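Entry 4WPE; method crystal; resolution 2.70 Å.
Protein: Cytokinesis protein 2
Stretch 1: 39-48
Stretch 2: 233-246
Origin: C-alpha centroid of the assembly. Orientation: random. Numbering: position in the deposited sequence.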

ATOM      1  N   SER A  39      -6.671 -19.313   9.549  1.00 64.63           N
ATOM      2  CA  SER A  39      -6.645 -18.738   8.214  1.00 51.60           C
ATOM      3  C   SER A  39      -6.673 -17.218   8.297  1.00 62.41           C
ATOM      4  O   SER A  39      -5.894 -16.532   7.631  1.00 76.63           O
ATOM      5  CB  SER A  39      -7.829 -19.243   7.385  1.00 56.06           C
ATOM      6  OG  SER A  39      -7.844 -20.659   7.308  1.00 67.33           O
HETATM    7  N   MSE A  40      -7.570 -16.693   9.125  1.00 61.03           N
HETATM    8  CA  MSE A  40      -7.719 -15.251   9.271  1.00 67.42           C
HETATM    9  C   MSE A  40      -6.674 -14.662  10.216  1.00 69.72           C
HETATM   10  O   MSE A  40      -6.179 -13.557   9.984  1.00 63.70           O
HETATM   11  CB  MSE A  40      -9.130 -14.906   9.755  1.00 64.35           C
HETATM   12  CG  MSE A  40     -10.171 -14.891   8.642  1.00 68.31           C
HETATM   13 SE   MSE A  40      -9.679 -13.670   7.193  1.00 94.32          SE
HETATM   14  CE  MSE A  40     -11.125 -14.052   5.943  1.00 86.74           C
ATOM     15  N   ILE A  41      -6.340 -15.403  11.271  1.00 61.39           N
ATOM     16  CA  ILE A  41      -5.308 -14.978  12.214  1.00 61.62           C
ATOM     17  C   ILE A  41      -3.995 -14.681  11.494  1.00 63.03           C
ATOM     18  O   ILE A  41      -3.380 -13.638  11.713  1.00 58.03           O
ATOM     19  CB  ILE A  41      -5.052 -16.042  13.297  1.00 58.45           C
ATOM     20  CG1 ILE A  41      -6.259 -16.165  14.225  1.00 61.21           C
ATOM     21  CG2 ILE A  41      -3.822 -15.687  14.116  1.00 50.20           C
ATOM     22  CD1 ILE A  41      -6.222 -17.405  15.104  1.00 58.63           C
ATOM     23  N   LEU A  42      -3.574 -15.596  10.627  1.00 68.13           N
ATOM     24  CA  LEU A  42      -2.342 -15.411   9.870  1.00 63.02           C
ATOM     25  C   LEU A  42      -2.483 -14.265   8.878  1.00 63.48           C
ATOM     26  O   LEU A  42      -1.558 -13.474   8.701  1.00 71.91           O
ATOM     27  CB  LEU A  42      -1.955 -16.695   9.135  1.00 53.60           C
ATOM     28  CG  LEU A  42      -0.583 -16.666   8.452  1.00 49.98           C
ATOM     29  CD1 LEU A  42       0.538 -16.684   9.482  1.00 48.67           C
ATOM     30  CD2 LEU A  42      -0.435 -17.818   7.470  1.00 42.21           C
ATOM     31  N   PHE A  43      -3.645 -14.181   8.234  1.00 56.17           N
ATOM     32  CA  PHE A  43      -3.906 -13.122   7.265  1.00 56.37           C
ATOM     33  C   PHE A  43      -3.816 -11.745   7.911  1.00 58.92           C
ATOM     34  O   PHE A  43      -3.169 -10.845   7.381  1.00 65.37           O
ATOM     35  CB  PHE A  43      -5.282 -13.302   6.620  1.00 52.55           C
ATOM     36  CG  PHE A  43      -5.693 -12.150   5.744  1.00 56.54           C
ATOM     37  CD1 PHE A  43      -5.085 -11.941   4.516  1.00 53.42           C
ATOM     38  CD2 PHE A  43      -6.686 -11.274   6.150  1.00 55.91           C
ATOM     39  CE1 PHE A  43      -5.461 -10.887   3.710  1.00 51.13           C
ATOM     40  CE2 PHE A  43      -7.067 -10.216   5.351  1.00 54.78           C
ATOM     41  CZ  PHE A  43      -6.453 -10.021   4.128  1.00 57.73           C
ATOM     42  N   PHE A  44      -4.472 -11.594   9.058  1.00 57.08           N
ATOM     43  CA  PHE A  44      -4.462 -10.343   9.809  1.00 58.45           C
ATOM     44  C   PHE A  44      -3.047  -9.925  10.178  1.00 60.78           C
ATOM     45  O   PHE A  44      -2.697  -8.748  10.108  1.00 56.83           O
ATOM     46  CB  PHE A  44      -5.304 -10.481  11.078  1.00 67.01           C
ATOM     47  CG  PHE A  44      -6.784 -10.506  10.826  1.00 67.02           C
ATOM     48  CD1 PHE A  44      -7.628 -11.223  11.661  1.00 67.97           C
ATOM     49  CD2 PHE A  44      -7.336  -9.798   9.770  1.00 66.02           C
ATOM     50  CE1 PHE A  44      -8.993 -11.245  11.441  1.00 67.18           C
ATOM     51  CE2 PHE A  44      -8.701  -9.813   9.546  1.00 67.03           C
ATOM     52  CZ  PHE A  44      -9.529 -10.539  10.382  1.00 66.72           C
ATOM     53  N   LYS A  45      -2.236 -10.902  10.569  1.00 62.28           N
ATOM     54  CA  LYS A  45      -0.855 -10.641  10.947  1.00 63.44           C
ATOM     55  C   LYS A  45      -0.036 -10.158   9.756  1.00 67.90           C
ATOM     56  O   LYS A  45       0.591  -9.101   9.815  1.00 71.07           O
ATOM     57  CB  LYS A  45      -0.219 -11.897  11.545  1.00 59.47           C
ATOM     58  CG  LYS A  45       1.217 -11.706  11.991  1.00 61.28           C
ATOM     59  CD  LYS A  45       1.767 -12.962  12.646  1.00 63.86           C
ATOM     60  CE  LYS A  45       3.152 -12.712  13.216  1.00 72.89           C
ATOM     61  NZ  LYS A  45       3.934 -13.971  13.341  1.00 83.04           N
ATOM     62  N   GLN A  46      -0.050 -10.935   8.676  1.00 66.93           N
ATOM     63  CA  GLN A  46       0.730 -10.610   7.485  1.00 62.76           C
ATOM     64  C   GLN A  46       0.278  -9.299   6.854  1.00 59.63           C
ATOM     65  O   GLN A  46       1.100  -8.497   6.414  1.00 61.18           O
ATOM     66  CB  GLN A  46       0.642 -11.739   6.460  1.00 51.48           C
ATOM     67  CG  GLN A  46       1.242 -13.046   6.937  1.00 50.85           C
ATOM     68  CD  GLN A  46       1.741 -13.903   5.789  1.00 66.20           C
ATOM     69  OE1 GLN A  46       1.184 -14.965   5.499  1.00 62.50           O
ATOM     70  NE2 GLN A  46       2.803 -13.446   5.130  1.00 70.70           N
ATOM     71  N   ARG A  47      -1.033  -9.096   6.809  1.00 54.87           N
ATOM     72  CA  ARG A  47      -1.609  -7.847   6.327  1.00 53.79           C
ATOM     73  C   ARG A  47      -1.156  -6.661   7.185  1.00 61.03           C
ATOM     74  O   ARG A  47      -0.874  -5.582   6.666  1.00 63.35           O
ATOM     75  CB  ARG A  47      -3.134  -7.946   6.314  1.00 53.29           C
ATOM     76  CG  ARG A  47      -3.854  -6.652   6.020  1.00 61.19           C
ATOM     77  CD  ARG A  47      -3.869  -6.342   4.542  1.00 58.39           C
ATOM     78  NE  ARG A  47      -5.146  -5.759   4.145  1.00 62.24           N
ATOM     79  CZ  ARG A  47      -5.451  -4.473   4.273  1.00 65.05           C
ATOM     80  NH1 ARG A  47      -4.569  -3.632   4.793  1.00 73.01           N
ATOM     81  NH2 ARG A  47      -6.640  -4.027   3.886  1.00 64.22           N
ATOM     82  N   SER A  48      -1.087  -6.870   8.496  1.00 68.95           N
ATOM     83  CA  SER A  48      -0.610  -5.838   9.412  1.00 62.94           C
ATOM     84  C   SER A  48       0.846  -5.494   9.128  1.00 63.86           C
ATOM     85  O   SER A  48       1.221  -4.320   9.075  1.00 63.17           O
ATOM     86  CB  SER A  48      -0.758  -6.292  10.866  1.00 60.62           C
ATOM     87  OG  SER A  48       0.432  -6.917  11.320  1.00 63.75           O
ATOM     88  N   LYS A 233     -15.220  -8.894  13.822  1.00 55.48           N
ATOM     89  CA  LYS A 233     -13.813  -8.592  13.582  1.00 58.96           C
ATOM     90  C   LYS A 233     -13.547  -8.274  12.112  1.00 66.63           C
ATOM     91  O   LYS A 233     -12.613  -7.544  11.789  1.00 70.02           O
ATOM     92  CB  LYS A 233     -12.929  -9.755  14.034  1.00 52.34           C
ATOM     93  CG  LYS A 233     -12.664  -9.777  15.525  1.00 61.44           C
ATOM     94  CD  LYS A 233     -12.473  -8.370  16.065  1.00 74.52           C
ATOM     95  CE  LYS A 233     -12.277  -8.382  17.568  1.00 77.38           C
ATOM     96  NZ  LYS A 233     -12.186  -7.004  18.123  1.00 80.07           N
ATOM     97  N   LEU A 234     -14.372  -8.816  11.224  1.00 62.72           N
ATOM     98  CA  LEU A 234     -14.195  -8.580   9.799  1.00 60.89           C
ATOM     99  C   LEU A 234     -14.775  -7.237   9.360  1.00 67.81           C
ATOM    100  O   LEU A 234     -14.355  -6.686   8.341  1.00 70.89           O
ATOM    101  CB  LEU A 234     -14.818  -9.717   8.986  1.00 59.09           C
ATOM    102  CG  LEU A 234     -13.948 -10.977   8.903  1.00 60.42           C
ATOM    103  CD1 LEU A 234     -14.645 -12.086   8.124  1.00 56.76           C
ATOM    104  CD2 LEU A 234     -12.600 -10.649   8.279  1.00 64.22           C
ATOM    105  N   GLN A 235     -15.733  -6.703  10.114  1.00 70.28           N
ATOM    106  CA  GLN A 235     -16.224  -5.362   9.807  1.00 80.86           C
ATOM    107  C   GLN A 235     -15.204  -4.365  10.335  1.00 77.82           C
ATOM    108  O   GLN A 235     -14.818  -3.433   9.633  1.00 74.92           O
ATOM    109  CB  GLN A 235     -17.613  -5.107  10.409  1.00 84.60           C
ATOM    110  CG  GLN A 235     -18.639  -4.434   9.462  1.00125.14           C
ATOM    111  CD  GLN A 235     -18.303  -3.000   9.025  1.00124.68           C
ATOM    112  OE1 GLN A 235     -17.192  -2.517   9.203  1.00121.47           O
ATOM    113  NE2 GLN A 235     -19.286  -2.320   8.445  1.00125.95           N
ATOM    114  N   GLN A 236     -14.748  -4.581  11.566  1.00 71.91           N
ATOM    115  CA  GLN A 236     -13.692  -3.754  12.148  1.00 69.68           C
ATOM    116  C   GLN A 236     -12.501  -3.672  11.201  1.00 72.15           C
ATOM    117  O   GLN A 236     -11.837  -2.642  11.101  1.00 67.99           O
ATOM    118  CB  GLN A 236     -13.252  -4.306  13.500  1.00 58.39           C
ATOM    119  CG  GLN A 236     -14.272  -4.109  14.593  1.00 67.19           C
ATOM    120  CD  GLN A 236     -13.912  -4.867  15.849  1.00 69.76           C
ATOM    121  OE1 GLN A 236     -12.742  -4.942  16.228  1.00 74.77           O
ATOM    122  NE2 GLN A 236     -14.915  -5.435  16.502  1.00 65.68           N
ATOM    123  N   PHE A 237     -12.254  -4.774  10.505  1.00 71.38           N
ATOM    124  CA  PHE A 237     -11.291  -4.825   9.415  1.00 66.77           C
ATOM    125  C   PHE A 237     -11.742  -3.955   8.243  1.00 66.34           C
ATOM    126  O   PHE A 237     -11.002  -3.084   7.783  1.00 67.45           O
ATOM    127  CB  PHE A 237     -11.097  -6.278   8.973  1.00 65.32           C
ATOM    128  CG  PHE A 237     -10.346  -6.435   7.684  1.00 62.51           C
ATOM    129  CD1 PHE A 237      -8.975  -6.267   7.640  1.00 61.60           C
ATOM    130  CD2 PHE A 237     -11.014  -6.793   6.523  1.00 63.37           C
ATOM    131  CE1 PHE A 237      -8.283  -6.425   6.450  1.00 64.40           C
ATOM    132  CE2 PHE A 237     -10.332  -6.956   5.332  1.00 61.28           C
ATOM    133  CZ  PHE A 237      -8.964  -6.771   5.295  1.00 63.94           C
ATOM    134  N   ALA A 238     -12.967  -4.185   7.778  1.00 67.57           N
ATOM    135  CA  ALA A 238     -13.509  -3.477   6.618  1.00 65.44           C
ATOM    136  C   ALA A 238     -13.798  -2.004   6.897  1.00 68.52           C
ATOM    137  O   ALA A 238     -13.966  -1.220   5.966  1.00 76.93           O
ATOM    138  CB  ALA A 238     -14.776  -4.168   6.126  1.00 65.84           C
ATOM    139  N   THR A 239     -13.865  -1.631   8.170  1.00 69.14           N
ATOM    140  CA  THR A 239     -14.117  -0.242   8.538  1.00 69.04           C
ATOM    141  C   THR A 239     -12.801   0.525   8.646  1.00 68.69           C
ATOM    142  O   THR A 239     -12.681   1.643   8.142  1.00 68.96           O
ATOM    143  CB  THR A 239     -14.901  -0.141   9.864  1.00 72.08           C
ATOM    144  OG1 THR A 239     -16.266  -0.514   9.638  1.00 80.21           O
ATOM    145  CG2 THR A 239     -14.865   1.276  10.408  1.00 65.49           C
ATOM    146  N   SER A 240     -11.814  -0.091   9.292  1.00 67.19           N
ATOM    147  CA  SER A 240     -10.489   0.506   9.427  1.00 65.89           C
ATOM    148  C   SER A 240      -9.860   0.750   8.061  1.00 67.29           C
ATOM    149  O   SER A 240      -9.258   1.795   7.823  1.00 75.99           O
ATOM    150  CB  SER A 240      -9.578  -0.389  10.267  1.00 70.24           C
ATOM    151  OG  SER A 240      -9.896  -0.286  11.645  1.00 85.11           O
ATOM    152  N   SER A 241     -10.008  -0.222   7.170  1.00 63.99           N
ATOM    153  CA  SER A 241      -9.510  -0.090   5.810  1.00 58.14           C
ATOM    154  C   SER A 241     -10.300   0.982   5.069  1.00 62.80           C
ATOM    155  O   SER A 241      -9.731   1.797   4.345  1.00 68.34           O
ATOM    156  CB  SER A 241      -9.597  -1.425   5.074  1.00 65.36           C
ATOM    157  OG  SER A 241      -8.818  -2.415   5.726  1.00 67.59           O
HETATM  158  N   MSE A 242     -11.614   0.979   5.273  1.00 65.87           N
HETATM  159  CA  MSE A 242     -12.505   1.948   4.640  1.00 63.29           C
HETATM  160  C   MSE A 242     -12.120   3.382   4.980  1.00 63.67           C
HETATM  161  O   MSE A 242     -12.170   4.265   4.126  1.00 74.10           O
HETATM  162  CB  MSE A 242     -13.954   1.697   5.061  1.00 70.43           C
HETATM  163  CG  MSE A 242     -14.947   2.660   4.443  1.00 77.06           C
HETATM  164 SE   MSE A 242     -15.041   2.460   2.510  1.00111.00          SE
HETATM  165  CE  MSE A 242     -16.318   0.989   2.433  1.00124.12           C
ATOM    166  N   GLU A 243     -11.742   3.608   6.232  1.00 63.48           N
ATOM    167  CA  GLU A 243     -11.394   4.945   6.691  1.00 63.51           C
ATOM    168  C   GLU A 243     -10.182   5.472   5.939  1.00 64.01           C
ATOM    169  O   GLU A 243     -10.103   6.661   5.633  1.00 71.76           O
ATOM    170  CB  GLU A 243     -11.134   4.946   8.198  1.00 72.91           C
ATOM    171  CG  GLU A 243     -12.402   4.999   9.037  1.00 89.94           C
ATOM    172  CD  GLU A 243     -12.137   4.772  10.512  1.00105.10           C
ATOM    173  OE1 GLU A 243     -11.120   4.127  10.842  1.00110.27           O
ATOM    174  OE2 GLU A 243     -12.946   5.240  11.342  1.00108.79           O
ATOM    175  N   THR A 244      -9.248   4.580   5.628  1.00 55.21           N
ATOM    176  CA  THR A 244      -8.066   4.962   4.866  1.00 58.66           C
ATOM    177  C   THR A 244      -8.421   5.358   3.437  1.00 57.38           C
ATOM    178  O   THR A 244      -8.027   6.421   2.963  1.00 70.83           O
ATOM    179  CB  THR A 244      -7.035   3.828   4.818  1.00 57.51           C
ATOM    180  OG1 THR A 244      -6.668   3.461   6.152  1.00 48.38           O
ATOM    181  CG2 THR A 244      -5.795   4.273   4.054  1.00 43.16           C
ATOM    182  N   TYR A 245      -9.172   4.495   2.761  1.00 57.84           N
ATOM    183  CA  TYR A 245      -9.529   4.707   1.362  1.00 58.03           C
ATOM    184  C   TYR A 245     -10.351   5.982   1.182  1.00 65.42           C
ATOM    185  O   TYR A 245     -10.201   6.692   0.189  1.00 71.46           O
ATOM    186  CB  TYR A 245     -10.302   3.499   0.824  1.00 49.63           C
ATOM    187  CG  TYR A 245      -9.603   2.171   1.047  1.00 48.26           C
ATOM    188  CD1 TYR A 245      -8.218   2.074   0.994  1.00 45.85           C
ATOM    189  CD2 TYR A 245     -10.330   1.016   1.320  1.00 57.21           C
ATOM    190  CE1 TYR A 245      -7.574   0.862   1.200  1.00 43.45           C
ATOM    191  CE2 TYR A 245      -9.696  -0.199   1.529  1.00 51.01           C
ATOM    192  CZ  TYR A 245      -8.318  -0.269   1.467  1.00 51.33           C
ATOM    193  OH  TYR A 245      -7.680  -1.470   1.674  1.00 54.38           O
ATOM    194  N   ILE A 246     -11.214   6.272   2.149  1.00 66.33           N
ATOM    195  CA  ILE A 246     -12.033   7.477   2.099  1.00 65.10           C
ATOM    196  C   ILE A 246     -11.157   8.706   2.336  1.00 66.69           C
ATOM    197  O   ILE A 246     -11.361   9.756   1.723  1.00 74.20           O
ATOM    198  CB  ILE A 246     -13.184   7.417   3.126  1.00 61.23           C
ATOM    199  CG1 ILE A 246     -14.390   6.705   2.512  1.00 68.47           C
ATOM    200  CG2 ILE A 246     -13.607   8.803   3.561  1.00 59.90           C
ATOM    201  CD1 ILE A 246     -15.374   6.183   3.525  1.00 74.07           C
TER
HETATM  202  O   HOH W   1      -5.059  -1.170   2.802  1.00 56.77           O

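Two helical segments of Cytokinesis protein 2, residues 39–48 and 233–246, run in nearly the same direction, their axes 21° apart and 12.9 Å from each other at closest approach. That spacing is too wide for backbones to touch, so long and aromatic side chains fill the gap, burying 327 Å² in all. The nearest CA pairs are Phe44 with Phe237, 8.8 Å between their CA atoms, and Met40 with Leu234, 9.3 Å between theirs.

Phe237 covers the middle of the contact and loses the largest area to the other helix, 72 Å². Its CA-to-CB bond points toward the first helix, and chi1 of 168° (t) with chi2 of 76° extends the ring into the gap, where Phe43, Phe44 and Arg47 gather around it. Phe43, also t at chi1 (172°) and directed toward its partner, presents a ring edge to the face of Phe237 in an offset edge-to-face pair: centroids lie 5.9 Å apart, planes meet at 68°, and Phe43 CE2 comes within 3.9 Å of Phe237 CZ. Phe44 starts sideways, but its m rotamer (chi1 -73°) brings the end of the ring nearer. Its ring meets that of Phe237 obliquely, at 48°, with Phe44 CE2 4.0 Å from Phe237 CD1. The flat, wholly apolar rings suit this buried site, since they reach across without carrying a polar group that would need a partner.

Leu234 supplies the aliphatic end of the packing. It too starts sideways, and chi1 of -80° (m) with chi2 of 178° (t) carries CD2 to the edge of the Phe44 ring, 3.7 Å from Phe44 CZ. The same methyl, Leu234 CD2, lies 4.3 Å from Met40 SE. Met40 is selenomethionine; its m, m, t conformation curls the unbranched chain and places the large selenium beside the leucine, both residues being buried.

At the other end, Arg47 crosses the gap. With chi1 t (172°), chi2 p (80°) and chi3 between wells at 142°, the chain bends so that Phe237 CE1 lies over one face of the guanidinium, while Arg47 NH2 sits 3.9 Å from Phe237 CZ. The group thus rests against an aromatic ring and still reaches polar atoms beyond it. Arg47 NH2 approaches Ser241 OG at 3.3 Å and Tyr245 OH at 3.5 Å. Ser241, m at chi1, points toward the first helix, yet its OG donates a hydrogen bond to Phe237 O (3.1 Å), one turn earlier, so the hydroxyl's proton is engaged within its own helix. Tyr245, also m (-53°), starts sideways and brings its hydroxyl nearer. A water links the two side chains: it hydrogen-bonds Tyr245 OH at 2.9 Å and accepts a weak bond from Arg47 NH1 at 3.2 Å. Arg47 NE and NH1 also bond elsewhere in the structure, which helps a buried charged group find partners. No clear direct hydrogen bond joins the helices; apolar packing, the close approach of Arg47 to Phe237, Ser241 and Tyr245, and one water, weakly bonded on the Arg47 side, connect them.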